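Local coordinates for protein 2-nitropropane dioxygenase (Streptomyces ansochromogenes, PDB 3BW2) that binds FMN and probably uses molecular oxygen for the oxidative denitrification of alkyl nitronates, with propionate 3-nitronate as the presumed physiological substrate, at residues D48-E53 with D112-V117; A90-W95 with V279-R284; E188-G193 with L266-T271; S198-V203 with A224-A229. All coordinates share one frame; numbering follows the deposited sequence.

Contact 1 of 4, residues D48-E53 with D112-V117; sequences DGMYQE and DAKLAV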
# COMPACT_ATOMS: atom_id res chain seq x y z
N ASP A 48 21.26 -10.88 -27.81
CA ASP A 48 22.61 -10.36 -28.04
C ASP A 48 22.86 -9.10 -27.22
O ASP A 48 23.92 -8.94 -26.63
CB ASP A 48 22.84 -10.05 -29.51
CG ASP A 48 24.23 -9.50 -29.78
OD1 ASP A 48 25.22 -10.20 -29.48
OD2 ASP A 48 24.33 -8.35 -30.28
N GLY A 49 21.88 -8.20 -27.22
CA GLY A 49 22.01 -6.97 -26.46
C GLY A 49 22.24 -7.29 -25.00
O GLY A 49 23.12 -6.72 -24.35
N MET A 50 21.45 -8.22 -24.48
CA MET A 50 21.58 -8.64 -23.09
C MET A 50 22.98 -9.21 -22.87
O MET A 50 23.65 -8.86 -21.90
CB MET A 50 20.54 -9.72 -22.78
CG MET A 50 20.68 -10.34 -21.38
SD MET A 50 19.65 -11.81 -21.17
CE MET A 50 20.80 -13.09 -21.63
N TYR A 51 23.41 -10.08 -23.77
CA TYR A 51 24.72 -10.70 -23.64
C TYR A 51 25.86 -9.69 -23.60
O TYR A 51 26.80 -9.85 -22.82
CB TYR A 51 24.95 -11.71 -24.76
CG TYR A 51 26.08 -12.69 -24.47
CD1 TYR A 51 26.32 -13.14 -23.17
CD2 TYR A 51 26.87 -13.20 -25.50
CE1 TYR A 51 27.32 -14.08 -22.90
CE2 TYR A 51 27.87 -14.14 -25.24
CZ TYR A 51 28.09 -14.58 -23.94
OH TYR A 51 29.07 -15.52 -23.68
N GLN A 52 25.78 -8.65 -24.42
CA GLN A 52 26.83 -7.63 -24.44
C GLN A 52 26.92 -6.91 -23.09
O GLN A 52 28.02 -6.61 -22.62
CB GLN A 52 26.58 -6.61 -25.55
CG GLN A 52 26.55 -7.21 -26.95
CD GLN A 52 27.73 -8.13 -27.21
OE1 GLN A 52 28.88 -7.74 -27.06
NE2 GLN A 52 27.44 -9.37 -27.62
N GLU A 53 25.78 -6.64 -22.47
CA GLU A 53 25.80 -5.96 -21.18
C GLU A 53 26.39 -6.87 -20.11
O GLU A 53 27.14 -6.43 -19.24
CB GLU A 53 24.40 -5.52 -20.76
CG GLU A 53 23.81 -4.40 -21.60
CD GLU A 53 22.71 -3.66 -20.86
OE1 GLU A 53 21.88 -4.32 -20.21
OE2 GLU A 53 22.67 -2.41 -20.94
N ASP A 112 13.48 -17.60 -25.34
CA ASP A 112 14.25 -18.81 -25.65
C ASP A 112 15.73 -18.53 -25.89
O ASP A 112 16.59 -19.24 -25.36
CB ASP A 112 13.67 -19.53 -26.88
CG ASP A 112 12.29 -20.10 -26.61
OD1 ASP A 112 11.92 -20.25 -25.43
OD2 ASP A 112 11.57 -20.41 -27.59
N ALA A 113 16.03 -17.50 -26.68
CA ALA A 113 17.41 -17.15 -26.98
C ALA A 113 18.13 -16.63 -25.74
O ALA A 113 19.33 -16.89 -25.54
CB ALA A 113 17.46 -16.11 -28.09
N LYS A 114 17.42 -15.89 -24.90
CA LYS A 114 18.02 -15.35 -23.69
C LYS A 114 18.35 -16.47 -22.71
O LYS A 114 19.40 -16.46 -22.08
CB LYS A 114 17.09 -14.31 -23.06
CG LYS A 114 17.00 -13.03 -23.89
CD LYS A 114 15.97 -12.04 -23.37
CE LYS A 114 15.94 -10.80 -24.26
NZ LYS A 114 14.79 -9.89 -23.95
N LEU A 115 17.45 -17.45 -22.59
CA LEU A 115 17.68 -18.58 -21.70
C LEU A 115 18.90 -19.38 -22.17
O LEU A 115 19.67 -19.88 -21.36
CB LEU A 115 16.46 -19.51 -21.66
CG LEU A 115 15.25 -19.07 -20.84
CD1 LEU A 115 14.18 -20.15 -20.88
CD2 LEU A 115 15.68 -18.81 -19.39
N ALA A 116 19.05 -19.48 -23.49
CA ALA A 116 20.18 -20.20 -24.06
C ALA A 116 21.47 -19.52 -23.61
O ALA A 116 22.44 -20.18 -23.21
CB ALA A 116 20.09 -20.20 -25.58
N VAL A 117 21.48 -18.20 -23.65
CA VAL A 117 22.65 -17.43 -23.24
C VAL A 117 22.93 -17.60 -21.74
O VAL A 117 24.06 -17.85 -21.33
CB VAL A 117 22.46 -15.93 -23.55
CG1 VAL A 117 23.55 -15.11 -22.86
CG2 VAL A 117 22.51 -15.70 -25.05

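Contact 2 of 4, residues A90-W95 with V279-R284; sequences AGEAAW and VNRFLR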
# COMPACT_ATOMS: atom_id res chain seq x y z
N ALA A 90 -4.15 8.75 -32.50
CA ALA A 90 -3.83 9.41 -33.77
C ALA A 90 -3.30 10.82 -33.54
O ALA A 90 -2.37 11.25 -34.22
CB ALA A 90 -5.07 9.45 -34.66
N GLY A 91 -3.88 11.53 -32.58
CA GLY A 91 -3.44 12.88 -32.28
C GLY A 91 -2.01 12.91 -31.79
O GLY A 91 -1.23 13.78 -32.16
N GLU A 92 -1.66 11.95 -30.94
CA GLU A 92 -0.30 11.85 -30.39
C GLU A 92 0.69 11.61 -31.53
O GLU A 92 1.76 12.23 -31.59
CB GLU A 92 -0.21 10.70 -29.39
CG GLU A 92 -1.17 10.79 -28.19
CD GLU A 92 -0.84 11.93 -27.24
OE1 GLU A 92 0.27 12.49 -27.34
OE2 GLU A 92 -1.69 12.25 -26.38
N ALA A 93 0.32 10.71 -32.44
CA ALA A 93 1.17 10.39 -33.58
C ALA A 93 1.45 11.63 -34.43
O ALA A 93 2.59 11.90 -34.80
CB ALA A 93 0.51 9.30 -34.43
N ALA A 94 0.39 12.38 -34.73
CA ALA A 94 0.53 13.59 -35.53
C ALA A 94 1.38 14.63 -34.80
O ALA A 94 2.28 15.23 -35.39
CB ALA A 94 -0.85 14.17 -35.83
N TRP A 95 1.09 14.85 -33.52
CA TRP A 95 1.84 15.82 -32.73
C TRP A 95 3.32 15.51 -32.64
O TRP A 95 4.16 16.38 -32.88
CB TRP A 95 1.25 15.92 -31.31
CG TRP A 95 1.93 16.97 -30.48
CD1 TRP A 95 2.87 16.77 -29.51
CD2 TRP A 95 1.76 18.39 -30.60
NE1 TRP A 95 3.30 17.98 -29.01
CE2 TRP A 95 2.63 18.99 -29.66
CE3 TRP A 95 0.96 19.21 -31.40
CZ2 TRP A 95 2.73 20.38 -29.50
CZ3 TRP A 95 1.05 20.59 -31.24
CH2 TRP A 95 1.93 21.16 -30.30
N VAL A 279 1.86 11.02 -12.73
CA VAL A 279 0.74 11.48 -13.54
C VAL A 279 1.17 12.62 -14.44
O VAL A 279 1.71 13.62 -13.98
CB VAL A 279 -0.44 11.94 -12.64
CG1 VAL A 279 -1.58 12.47 -13.50
CG2 VAL A 279 -0.92 10.78 -11.78
N ASN A 280 0.96 12.46 -15.74
CA ASN A 280 1.32 13.50 -16.69
C ASN A 280 0.21 13.59 -17.73
O ASN A 280 -0.80 12.89 -17.62
CB ASN A 280 2.68 13.21 -17.35
CG ASN A 280 2.70 11.89 -18.10
OD1 ASN A 280 1.68 11.22 -18.24
ND2 ASN A 280 3.88 11.51 -18.60
N ARG A 281 0.40 14.44 -18.74
CA ARG A 281 -0.61 14.62 -19.78
C ARG A 281 -1.08 13.33 -20.43
O ARG A 281 -2.28 13.05 -20.51
CB ARG A 281 -0.08 15.57 -20.86
CG ARG A 281 -1.11 15.91 -21.94
CD ARG A 281 -0.49 16.72 -23.07
NE ARG A 281 0.54 15.96 -23.78
CZ ARG A 281 0.31 14.89 -24.53
NH1 ARG A 281 -0.93 14.42 -24.67
NH2 ARG A 281 1.31 14.27 -25.14
N PHE A 282 -0.13 12.54 -20.93
CA PHE A 282 -0.46 11.28 -21.60
C PHE A 282 -1.31 10.39 -20.70
O PHE A 282 -2.30 9.82 -21.14
CB PHE A 282 0.83 10.55 -21.99
CG PHE A 282 0.64 9.49 -23.04
CD1 PHE A 282 0.96 9.74 -24.37
CD2 PHE A 282 0.11 8.24 -22.71
CE1 PHE A 282 0.76 8.77 -25.35
CE2 PHE A 282 -0.09 7.27 -23.68
CZ PHE A 282 0.24 7.53 -25.00
N LEU A 283 -0.92 10.28 -19.43
CA LEU A 283 -1.66 9.43 -18.50
C LEU A 283 -3.07 9.97 -18.28
O LEU A 283 -4.04 9.22 -18.35
CB LEU A 283 -0.90 9.32 -17.18
CG LEU A 283 -1.31 8.17 -16.24
CD1 LEU A 283 -0.18 7.89 -15.26
CD2 LEU A 283 -2.60 8.53 -15.50
N ARG A 284 -3.19 11.27 -18.03
CA ARG A 284 -4.50 11.87 -17.80
C ARG A 284 -5.43 11.69 -19.00
O ARG A 284 -6.61 11.39 -18.84
CB ARG A 284 -4.36 13.37 -17.50
CG ARG A 284 -3.96 13.69 -16.07
CD ARG A 284 -3.98 15.19 -15.83
NE ARG A 284 -2.81 15.86 -16.39
CZ ARG A 284 -1.62 15.92 -15.78
NH1 ARG A 284 -1.46 15.36 -14.59
NH2 ARG A 284 -0.60 16.52 -16.37

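Contact 3 of 4, residues E188-G193 with L266-T271; sequences EDDGAG and LTRAFT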
# COMPACT_ATOMS: atom_id res chain seq x y z
N GLU A 188 -9.89 -7.09 -13.20
CA GLU A 188 -10.12 -7.33 -11.78
C GLU A 188 -8.97 -6.87 -10.89
O GLU A 188 -9.18 -6.52 -9.73
CB GLU A 188 -10.40 -8.81 -11.52
CG GLU A 188 -11.73 -9.29 -12.07
CD GLU A 188 -12.17 -10.60 -11.44
OE1 GLU A 188 -11.46 -11.62 -11.61
OE2 GLU A 188 -13.23 -10.61 -10.78
N ASP A 189 -7.75 -6.89 -11.41
CA ASP A 189 -6.59 -6.46 -10.63
C ASP A 189 -6.71 -4.97 -10.30
O ASP A 189 -6.04 -4.46 -9.40
CB ASP A 189 -5.29 -6.72 -11.39
CG ASP A 189 -5.00 -8.20 -11.55
OD1 ASP A 189 -5.20 -8.96 -10.58
OD2 ASP A 189 -4.56 -8.60 -12.65
N ASP A 190 -7.56 -4.28 -11.05
CA ASP A 190 -7.78 -2.85 -10.85
C ASP A 190 -8.33 -2.59 -9.46
O ASP A 190 -9.47 -2.96 -9.16
CB ASP A 190 -8.75 -2.32 -11.91
CG ASP A 190 -8.17 -2.34 -13.32
OD1 ASP A 190 -7.16 -3.04 -13.55
OD2 ASP A 190 -8.74 -1.65 -14.19
N GLY A 191 -7.53 -1.95 -8.61
CA GLY A 191 -7.96 -1.64 -7.27
C GLY A 191 -7.76 -2.76 -6.27
O GLY A 191 -8.23 -2.68 -5.13
N ALA A 192 -7.05 -3.81 -6.68
CA ALA A 192 -6.80 -4.94 -5.81
C ALA A 192 -5.37 -4.97 -5.26
O ALA A 192 -5.01 -5.86 -4.50
CB ALA A 192 -7.09 -6.25 -6.56
N GLY A 193 -4.57 -3.98 -5.65
CA GLY A 193 -3.18 -3.91 -5.20
C GLY A 193 -2.99 -3.91 -3.69
O GLY A 193 -3.64 -3.15 -2.97
N LEU A 266 -1.35 3.90 -11.12
CA LEU A 266 -1.15 2.70 -11.91
C LEU A 266 -1.96 2.94 -13.17
O LEU A 266 -3.10 3.40 -13.10
CB LEU A 266 -1.70 1.48 -11.17
CG LEU A 266 -0.83 0.88 -10.07
CD1 LEU A 266 -1.63 -0.15 -9.29
CD2 LEU A 266 0.41 0.25 -10.69
N THR A 267 -1.39 2.63 -14.33
CA THR A 267 -2.10 2.84 -15.59
C THR A 267 -1.65 1.87 -16.68
O THR A 267 -0.54 1.34 -16.63
CB THR A 267 -1.91 4.28 -16.11
OG1 THR A 267 -2.67 4.46 -17.31
CG2 THR A 267 -0.44 4.55 -16.41
N ARG A 268 -2.52 1.66 -17.65
CA ARG A 268 -2.22 0.79 -18.78
C ARG A 268 -1.99 1.68 -20.00
O ARG A 268 -1.75 1.19 -21.11
CB ARG A 268 -3.38 -0.17 -19.07
CG ARG A 268 -3.61 -1.24 -18.00
CD ARG A 268 -4.49 -2.38 -18.55
NE ARG A 268 -4.73 -3.44 -17.56
CZ ARG A 268 -5.59 -3.34 -16.55
NH1 ARG A 268 -6.31 -2.24 -16.37
NH2 ARG A 268 -5.72 -4.35 -15.69
N ALA A 269 -2.05 2.99 -19.79
CA ALA A 269 -1.89 3.96 -20.88
C ALA A 269 -0.68 3.77 -21.79
O ALA A 269 -0.79 3.87 -23.01
CB ALA A 269 -1.87 5.38 -20.30
N PHE A 270 0.47 3.48 -21.21
CA PHE A 270 1.69 3.34 -22.00
C PHE A 270 2.00 1.95 -22.56
O PHE A 270 2.58 1.84 -23.64
CB PHE A 270 2.89 3.80 -21.17
CG PHE A 270 2.80 5.23 -20.72
CD1 PHE A 270 3.04 6.27 -21.61
CD2 PHE A 270 2.46 5.54 -19.40
CE1 PHE A 270 2.94 7.60 -21.20
CE2 PHE A 270 2.36 6.86 -18.98
CZ PHE A 270 2.60 7.89 -19.88
N THR A 271 1.61 0.90 -21.85
CA THR A 271 1.95 -0.45 -22.29
C THR A 271 0.84 -1.48 -22.35
O THR A 271 1.05 -2.59 -22.84
CB THR A 271 3.06 -1.01 -21.39
OG1 THR A 271 2.52 -1.23 -20.08
CG2 THR A 271 4.22 -0.03 -21.28

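Contact 4 of 4, residues S198-V203 with A224-A229; sequences SLLAQV and AAVLAA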
# COMPACT_ATOMS: atom_id res chain seq x y z
N SER A 198 1.63 -5.26 4.11
CA SER A 198 0.62 -6.30 4.25
C SER A 198 1.00 -7.50 3.38
O SER A 198 0.94 -8.65 3.83
CB SER A 198 -0.75 -5.76 3.86
OG SER A 198 -1.76 -6.71 4.13
N LEU A 199 1.40 -7.24 2.14
CA LEU A 199 1.78 -8.32 1.23
C LEU A 199 2.95 -9.13 1.80
O LEU A 199 2.96 -10.36 1.72
CB LEU A 199 2.18 -7.76 -0.14
CG LEU A 199 2.70 -8.80 -1.14
CD1 LEU A 199 1.63 -9.86 -1.41
CD2 LEU A 199 3.11 -8.11 -2.44
N LEU A 200 3.94 -8.43 2.35
CA LEU A 200 5.11 -9.10 2.92
C LEU A 200 4.73 -10.11 4.00
O LEU A 200 5.20 -11.25 3.99
CB LEU A 200 6.09 -8.07 3.49
CG LEU A 200 7.33 -8.64 4.17
CD1 LEU A 200 8.07 -9.59 3.23
CD2 LEU A 200 8.25 -7.49 4.58
N ALA A 201 3.88 -9.69 4.93
CA ALA A 201 3.45 -10.56 6.02
C ALA A 201 2.70 -11.78 5.49
O ALA A 201 2.91 -12.90 5.96
CB ALA A 201 2.58 -9.79 7.01
N GLN A 202 1.82 -11.55 4.52
CA GLN A 202 1.03 -12.62 3.92
C GLN A 202 1.93 -13.62 3.20
O GLN A 202 1.78 -14.84 3.35
CB GLN A 202 0.01 -12.06 2.93
CG GLN A 202 -1.11 -11.23 3.55
CD GLN A 202 -2.08 -10.70 2.50
OE1 GLN A 202 -2.70 -11.47 1.76
NE2 GLN A 202 -2.20 -9.38 2.41
N VAL A 203 2.87 -13.11 2.40
CA VAL A 203 3.78 -13.97 1.66
C VAL A 203 4.68 -14.76 2.61
O VAL A 203 4.91 -15.95 2.40
CB VAL A 203 4.66 -13.14 0.69
CG1 VAL A 203 5.79 -14.00 0.13
CG2 VAL A 203 3.79 -12.61 -0.45
N ALA A 224 15.09 -1.65 7.07
CA ALA A 224 15.04 -2.30 8.38
C ALA A 224 13.61 -2.76 8.63
O ALA A 224 13.37 -3.82 9.21
CB ALA A 224 15.46 -1.31 9.47
N ALA A 225 12.65 -1.95 8.18
CA ALA A 225 11.24 -2.27 8.35
C ALA A 225 10.88 -3.60 7.69
O ALA A 225 10.29 -4.47 8.33
CB ALA A 225 10.37 -1.14 7.78
N VAL A 226 11.24 -3.76 6.42
CA VAL A 226 10.90 -5.00 5.72
C VAL A 226 11.63 -6.21 6.30
O VAL A 226 11.10 -7.32 6.29
CB VAL A 226 11.18 -4.91 4.20
CG1 VAL A 226 10.31 -3.82 3.58
CG2 VAL A 226 12.66 -4.65 3.94
N LEU A 227 12.85 -5.99 6.80
CA LEU A 227 13.61 -7.09 7.39
C LEU A 227 12.88 -7.55 8.65
O LEU A 227 12.74 -8.75 8.89
CB LEU A 227 15.03 -6.63 7.74
CG LEU A 227 15.94 -6.26 6.56
CD1 LEU A 227 17.32 -5.86 7.08
CD2 LEU A 227 16.06 -7.45 5.62
N ALA A 228 12.41 -6.59 9.43
CA ALA A 228 11.68 -6.88 10.66
C ALA A 228 10.41 -7.65 10.34
O ALA A 228 9.97 -8.48 11.13
CB ALA A 228 11.33 -5.58 11.38
N ALA A 229 9.84 -7.39 9.17
CA ALA A 229 8.61 -8.05 8.76
C ALA A 229 8.82 -9.40 8.06
O ALA A 229 7.86 -10.00 7.58
CB ALA A 229 7.80 -7.12 7.86

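Contact 1 of 4, residues D48-E53 with D112-V117
M50 and Y51 of helix 47-60 close on V117 and K114 of helix 111-120, a contact between neighbouring helices whose short segments run 29° apart in direction with axes 9.8 Å from each other. The apolar part centres on V117. The bend of M50 at chi3 (93°) carries its methyl to V117, and the two side chains meet tip to tip with M50 CE 3.6 Å from V117 CG1. The same CG1 approaches the Y51 ring obliquely, 3.4 Å from Y51 CD1; one methyl branch thus touches two consecutive residues. Sulfur contacts come next: M50 SD rests 4.0 Å from K114 CG, touching the aliphatic start of the lysine.

The polar ends find partners beyond the two segments. K114 runs extended past the junction, its NZ held by a salt bridge to D109 and hydrogen bonds to the carbonyls of A42 and K45, while Y51 OH bonds to D121. In the TIM barrel, helix 47-60 links strands 38-41 and 65-70, and helix 111-120 precedes strand 125-129; the two helices are neighbours in the outer layer, as strands 65-70 and 125-129 are in the sheet.

Contact 2 of 4, residues A90-W95 with V279-R284
A bidentate, end-on salt bridge between E92 and R281 ties helix 90-95 to the first turn of helix 281-286. The guanidinium offers NH1 and NH2, one to each carboxylate oxygen: R281 NH1 reaches E92 OE2 at 2.9 Å with a nearly straight N-H...O angle of 170°, and R281 NH2 reaches E92 OE1 at 3.0 Å along a less straight path. Both oxygens accept through their syn lone pairs, and the two flat groups are nearly coplanar, 18° between planes, so the pair fixes the rotation of both side chains. With E92 CG anti to the carbonyl carbon (chi1 -59°), that carbon comes beside the ring of F282, 4.0 Å from F282 CE1, and the bend at chi2 then turns the carboxylate to R281.

The charges are shared further. E92 OE2 also bonds to H286, while R281 NH1 has a second carboxylate partner in E285 and NH2 meets the hydroxyl of Y96. For the buried glutamate, this many donors would be expected to stabilise the anionic form. The helix that carries the arginine is itself well started: N280 occupies the N-cap, its OD1 accepting from L283 N at 3.0 Å, and its ND2 is bound by the carbonyls of A314 and M317.

Helix 281-286 follows directly on strand 275-278 of the small antiparallel sheet, and L304 of helix 296-311 touches both E92 and F282. The contact thus joins the strand-helix unit of that sheet to the short helix 90-95.

Contact 3 of 4, residues E188-G193 with L266-T271
An arginine just after strand 264-267 grips the tight turn of a surface loop: R268 reaches D190, the second residue of a type II beta turn from D189 to A192. The carboxylate and guanidinium come from opposite directions and meet end-on, their planes 31° apart. Both arginine amino groups converge on one oxygen, R268 NH2 lying 2.9 Å and R268 NH1 3.1 Å from D190 OD1, which takes both through its syn lone pair from near the guanidinium plane. The bonds are bent, as a two-to-one grip demands; R268 NH1 adds a weak but straighter link to D190 OD2, at 3.3 Å and 165°. The arginine chain is extended from CG to NE, which carries its guanidinium to the loop.

R268 NH2 also forms a salt bridge with D185, so the guanidinium serves two acids of the same loop. The turn is closed by A192 N bonding to D189 O at 3.0 Å, and G191 supplies the positive phi (85°) that its third position needs. On the strand side, T267 OG1 accepts from A269 N at 2.9 Å, an ST turn that spans R268 as the chain leaves the strand. Beyond the contact, the carbonyls of E188 and G193 accept hydrogen bonds from R265 and Q323 of the second subunit.

Geometrically, this is a type II turn with glycine at its third position, anchored by a salt bridge to the residue following a strand, within a loop that borders the dimer interface.

Contact 4 of 4, residues S198-V203 with A224-A229
L200 of helix 196-206 reaches the C-terminal end of helix 220-228 and A229 just beyond it, and carries almost the whole contact through one branch. The closest apolar touching is by its CD2. At 3.3 Å from A229 CB the methyl is packed more closely than usual for two carbons, and it sits 3.9 Å from V226 CB. With CG anti to the backbone nitrogen (chi1 177°), the leucine is directed away from its own helix, so that CD2 lies against the last turn of the other.

A second kind of contact is with backbone oxygen: L200 CD2 is 3.3 Å from V226 O, and L200 CG lies 3.7 Å from A229 O. The one side-chain hydrogen bond here stays within a helix, Q202 NE2 donating to S198 OG at 3.2 Å.

Each helix belongs to a beta-alpha-beta crossover of the TIM barrel, and both touch strand 211-214, L200 on V211 and V226 on A213. Across the dimer, V226 packs on L197 of the second subunit. With no hydrogen bond or charge joining the two segments, their cohesion rests on van der Waals contact and burial of apolar surface, and depends on shape more than on polar pairing.

From the N terminus, contact 1 and contact 2 open in turn, at 48-53 and 90-95. Contact 1 closes first, at 112-117, while the loop of contact 2 is still running, so the two cross. Contact 3 then opens at 188-193 and encloses contact 4, which closes at 224-229; contact 3 closes at 266-271, and contact 2 last, at 279-284, with contacts 3 and 4 nested inside it. Contacts 1 and 4 join barrel helices on opposite sides of the chain's centre, whereas contacts 2 and 3 join the segments that follow strands 275-278 and 264-267 to helix 90-95 and the 188-193 loop, and touch each other, F282 CD2 lying 3.3 Å from F270 CE1. Contacts 3 and 4 both reach the second subunit.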